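PDB 2V4V: GH59 galactosidase from Clostridium cellulolyticum, which binds xylose through this family 6 carbohydrate-binding module, one piece of a larger, probably polysaccharide-degrading, glycoside hydrolase of family 59. Local coordinates for residues Q19-S24 against V30-N35; I68-D71 against L77-T80. One frame throughout, in Å; residues are numbered along the deposited sequence.

Contact 1 (Q19-S24 against V30-N35); sequences QTETCS and VGFVEN. With XYP (beta-D-xylopyranose), chain B.
Q19 and F32 meet because both side chains turn CG to the same kind of place, beside the backbone N (chi1 -51° in each). The Q19 amide then lies stacked on one face of the F32 ring, with the two planes 8° apart. OE1 sits over the ring centre, and Q19 CB comes within 3.7 Å of F32 CD2. This is the beta hairpin of strands 19-22 and 28-31, at the xylose pocket of the family 6 carbohydrate-binding module. The backbones pair antiparallel. G31 N gives a 2.9 Å bond to Q19 O, and Q19 N gives a longer one of 3.2 Å to G31 O. T20 and V30 form the next, non-hydrogen-bonded pair, with methyls T20 CG2 and V30 CG2 4.3 Å apart.

Xylose lies over the opposite face of the F32 ring, so the ring is sandwiched between amide and sugar. E21 reaches the sugar with a chain extended beyond CG. Its OE1 accepts a hydrogen bond from xylose O2 at 3.1 Å, while OE2 lies 2.6 Å from O3. D29 brings a second carboxylate close to OE2, which may raise the proton affinity of the pair. N121 ND2 adds a further bond to the sugar. The backbone also binds: F32 N donates to xylose O4 at 3.0 Å, with an N-H...O angle of 162°.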
# COMPACT_ATOMS: atom_id res chain seq x y z
N GLN A 19 1.65 6.88 -10.87
CA GLN A 19 0.96 8.14 -11.16
C GLN A 19 -0.38 8.12 -10.46
O GLN A 19 -0.99 7.04 -10.37
CB GLN A 19 0.72 8.31 -12.66
CG GLN A 19 1.96 8.11 -13.49
CD GLN A 19 1.64 8.04 -14.97
OE1 GLN A 19 0.75 8.79 -15.46
NE2 GLN A 19 2.36 7.15 -15.70
N THR A 20 -0.78 9.28 -9.92
CA THR A 20 -2.09 9.40 -9.30
C THR A 20 -3.13 9.71 -10.37
O THR A 20 -2.85 10.40 -11.38
CB THR A 20 -2.12 10.54 -8.26
OG1 THR A 20 -1.59 11.74 -8.84
CG2 THR A 20 -1.27 10.11 -7.05
N GLU A 21 -4.35 9.25 -10.11
CA GLU A 21 -5.47 9.40 -11.06
C GLU A 21 -6.79 9.44 -10.32
O GLU A 21 -6.86 9.11 -9.11
CB GLU A 21 -5.48 8.29 -12.10
CG GLU A 21 -5.59 6.92 -11.43
CD GLU A 21 -5.66 5.75 -12.40
OE1 GLU A 21 -5.78 5.95 -13.65
OE2 GLU A 21 -5.64 4.62 -11.87
N THR A 22 -7.87 9.77 -11.05
CA THR A 22 -9.21 9.89 -10.46
C THR A 22 -9.68 8.50 -10.06
O THR A 22 -9.62 7.58 -10.87
CB THR A 22 -10.20 10.42 -11.50
OG1 THR A 22 -9.69 11.64 -12.06
CG2 THR A 22 -11.57 10.70 -10.86
N CYS A 23 -10.14 8.40 -8.82
CA CYS A 23 -10.62 7.13 -8.27
C CYS A 23 -12.15 7.10 -8.34
O CYS A 23 -12.80 8.07 -7.93
CB CYS A 23 -10.17 7.00 -6.83
SG CYS A 23 -10.78 5.52 -5.94
N SER A 24 -12.73 6.01 -8.88
CA SER A 24 -14.19 5.90 -9.01
C SER A 24 -14.93 6.02 -7.68
O SER A 24 -16.10 6.44 -7.67
CB SER A 24 -14.56 4.52 -9.59
OG SER A 24 -14.28 3.52 -8.58
N VAL A 30 -3.48 5.61 -6.47
CA VAL A 30 -2.17 5.42 -7.04
C VAL A 30 -2.34 4.28 -8.03
O VAL A 30 -2.72 3.15 -7.66
CB VAL A 30 -1.15 5.05 -5.95
CG1 VAL A 30 0.05 4.41 -6.53
CG2 VAL A 30 -0.77 6.32 -5.18
N GLY A 31 -2.07 4.62 -9.29
CA GLY A 31 -2.14 3.62 -10.37
C GLY A 31 -0.84 3.55 -11.17
O GLY A 31 0.19 4.09 -10.78
N PHE A 32 -0.94 2.89 -12.32
CA PHE A 32 0.22 2.63 -13.18
C PHE A 32 1.33 1.94 -12.38
O PHE A 32 2.50 2.33 -12.45
CB PHE A 32 0.69 3.92 -13.83
CG PHE A 32 -0.46 4.66 -14.52
CD1 PHE A 32 -0.70 4.51 -15.92
CD2 PHE A 32 -1.33 5.46 -13.81
CE1 PHE A 32 -1.75 5.14 -16.54
CE2 PHE A 32 -2.37 6.09 -14.45
CZ PHE A 32 -2.57 5.94 -15.82
N VAL A 33 0.93 0.89 -11.63
CA VAL A 33 1.84 0.16 -10.73
C VAL A 33 2.39 -1.05 -11.46
O VAL A 33 1.63 -1.94 -11.88
CB VAL A 33 1.06 -0.30 -9.51
CG1 VAL A 33 1.93 -1.20 -8.65
CG2 VAL A 33 0.53 0.92 -8.72
N GLU A 34 3.72 -1.07 -11.56
CA GLU A 34 4.42 -2.22 -12.10
C GLU A 34 5.42 -2.75 -11.08
O GLU A 34 5.78 -2.05 -10.09
CB GLU A 34 5.16 -1.87 -13.40
CG GLU A 34 4.20 -1.49 -14.51
CD GLU A 34 4.92 -1.24 -15.82
OE1 GLU A 34 5.34 -2.24 -16.48
OE2 GLU A 34 5.06 -0.05 -16.19
N ASN A 35 5.83 -4.00 -11.30
CA ASN A 35 6.76 -4.62 -10.35
C ASN A 35 7.97 -3.71 -10.06
O ASN A 35 8.59 -3.22 -11.00
CB ASN A 35 7.27 -5.93 -10.93
CG ASN A 35 8.22 -6.65 -9.99
OD1 ASN A 35 7.78 -7.22 -8.97
ND2 ASN A 35 9.51 -6.73 -10.38
O1 XYP B . -4.94 2.45 -18.19
C1 XYP B . -4.32 2.41 -16.92
C2 XYP B . -5.42 2.69 -15.91
C3 XYP B . -4.86 2.62 -14.50
C4 XYP B . -4.07 1.33 -14.31
C5 XYP B . -3.08 1.13 -15.47
O2 XYP B . -5.95 4.01 -16.04
O3 XYP B . -5.90 2.70 -13.54
O4 XYP B . -3.33 1.35 -13.11
O5 XYP B . -3.77 1.16 -16.70

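Contact 2 (I68-D71 against L77-T80); sequences IRLD and LIGT
The beta hairpin of strands 64-70 and 77-83 holds this contact, at the margin of the five-stranded antiparallel sheet in the module's jelly-roll beta-sandwich. Strand 77-83 is the outermost one there, and strand 64-70 lies between it and strand 105-113. The two short segments run nearly antiparallel, at 170°, with axes 4.8 Å apart. I68 makes both backbone bonds. Its N donates to G79 O at 2.9 Å, and its O accepts from I78 N at 2.8 Å in an almost straight bond. I78 and G79 thus form a beta bulge opposite I68, with I78 the extra residue.

I68, L70 and I78 are buried and meet through aliphatic carbons. I78 has CG1 between its backbone N and carbonyl carbon (chi1 66°). This sends CG1 to I68 CG2, 3.6 Å away, and leaves CG2 for L70 CD1 at 3.7 Å. The I78 side chain crosses both neighbours at about a right angle. V99, V102 and L110 add apolar contacts around the three.

R69 and L77 form the non-hydrogen-bonded pair. The arginine chain is extended from CG to NE and passes across the leucine. L77 CD1 lies over the centre of one guanidinium face, 4.0 Å from its plane. Its nitrogens have other partners: NH2 makes a salt bridge to E67 and NH1 bonds to G75 O. The guanidinium thus keeps its charge paired while its flat face rests on hydrocarbon.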
# COMPACT_ATOMS: atom_id res chain seq x y z
N ILE A 68 5.48 -4.40 2.74
CA ILE A 68 5.47 -3.26 3.64
C ILE A 68 6.85 -3.23 4.31
O ILE A 68 7.13 -4.10 5.14
CB ILE A 68 4.42 -3.42 4.74
CG1 ILE A 68 3.02 -3.59 4.14
CG2 ILE A 68 4.40 -2.20 5.67
CD1 ILE A 68 2.06 -4.35 5.06
N ARG A 69 7.67 -2.22 3.95
CA ARG A 69 9.05 -2.18 4.39
C ARG A 69 9.31 -0.88 5.17
O ARG A 69 8.66 0.14 4.92
CB ARG A 69 9.99 -2.25 3.18
CG ARG A 69 10.01 -3.67 2.56
CD ARG A 69 10.90 -3.77 1.32
NE ARG A 69 10.81 -5.11 0.75
CZ ARG A 69 11.47 -6.18 1.20
NH1 ARG A 69 12.30 -6.10 2.26
NH2 ARG A 69 11.30 -7.37 0.58
N LEU A 70 10.21 -0.94 6.16
CA LEU A 70 10.45 0.24 6.98
C LEU A 70 11.75 0.91 6.61
O LEU A 70 12.80 0.29 6.52
CB LEU A 70 10.48 -0.16 8.46
CG LEU A 70 9.19 -0.73 9.03
CD1 LEU A 70 9.37 -1.10 10.53
CD2 LEU A 70 8.00 0.20 8.81
N ASP A 71 11.64 2.23 6.46
CA ASP A 71 12.76 3.15 6.39
C ASP A 71 13.61 3.18 5.11
O ASP A 71 14.34 4.07 4.90
CB ASP A 71 13.57 3.10 7.69
CG ASP A 71 12.72 3.46 8.92
OD1 ASP A 71 11.99 4.44 8.85
OD2 ASP A 71 12.87 2.75 9.89
N LEU A 77 11.30 -5.95 6.22
CA LEU A 77 9.93 -6.30 5.85
C LEU A 77 9.09 -6.55 7.09
O LEU A 77 9.51 -7.29 7.98
CB LEU A 77 9.96 -7.57 4.97
CG LEU A 77 8.65 -8.06 4.33
CD1 LEU A 77 8.08 -7.09 3.27
CD2 LEU A 77 8.88 -9.40 3.70
N ILE A 78 7.89 -5.95 7.15
CA ILE A 78 7.01 -6.22 8.28
C ILE A 78 5.69 -6.88 7.88
O ILE A 78 4.93 -7.31 8.74
CB ILE A 78 6.76 -4.98 9.16
CG1 ILE A 78 5.98 -3.92 8.36
CG2 ILE A 78 8.07 -4.46 9.66
CD1 ILE A 78 5.49 -2.72 9.17
N GLY A 79 5.44 -7.00 6.56
CA GLY A 79 4.30 -7.75 6.10
C GLY A 79 4.24 -7.75 4.60
O GLY A 79 4.88 -6.90 3.97
N THR A 80 3.47 -8.68 4.02
CA THR A 80 3.31 -8.74 2.57
C THR A 80 1.83 -8.94 2.34
O THR A 80 1.26 -9.98 2.74
CB THR A 80 4.11 -9.94 1.97
OG1 THR A 80 5.50 -9.77 2.30
CG2 THR A 80 3.99 -9.95 0.45

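Contact 1 and contact 2 lie on opposite sides of the chain's centre, with their own centres 21 Å apart. Their nearest atoms are about 10 Å apart, so they do not touch. Contact 1 closes before contact 2 opens, both within the family 6 carbohydrate-binding module. Each joins the strands of a beta hairpin. The hairpin of contact 1 is short and tied to strand 121-128 by a backbone bond between V30 and L122. In contact 2, strand 77-83 is outermost in the five-stranded sheet and strand 64-70 the next one in. Both contacts reach strand 105-113: V33 touches F112 and I68 touches L110. Ligand binding and the sheet margin thus occupy different ends of one module.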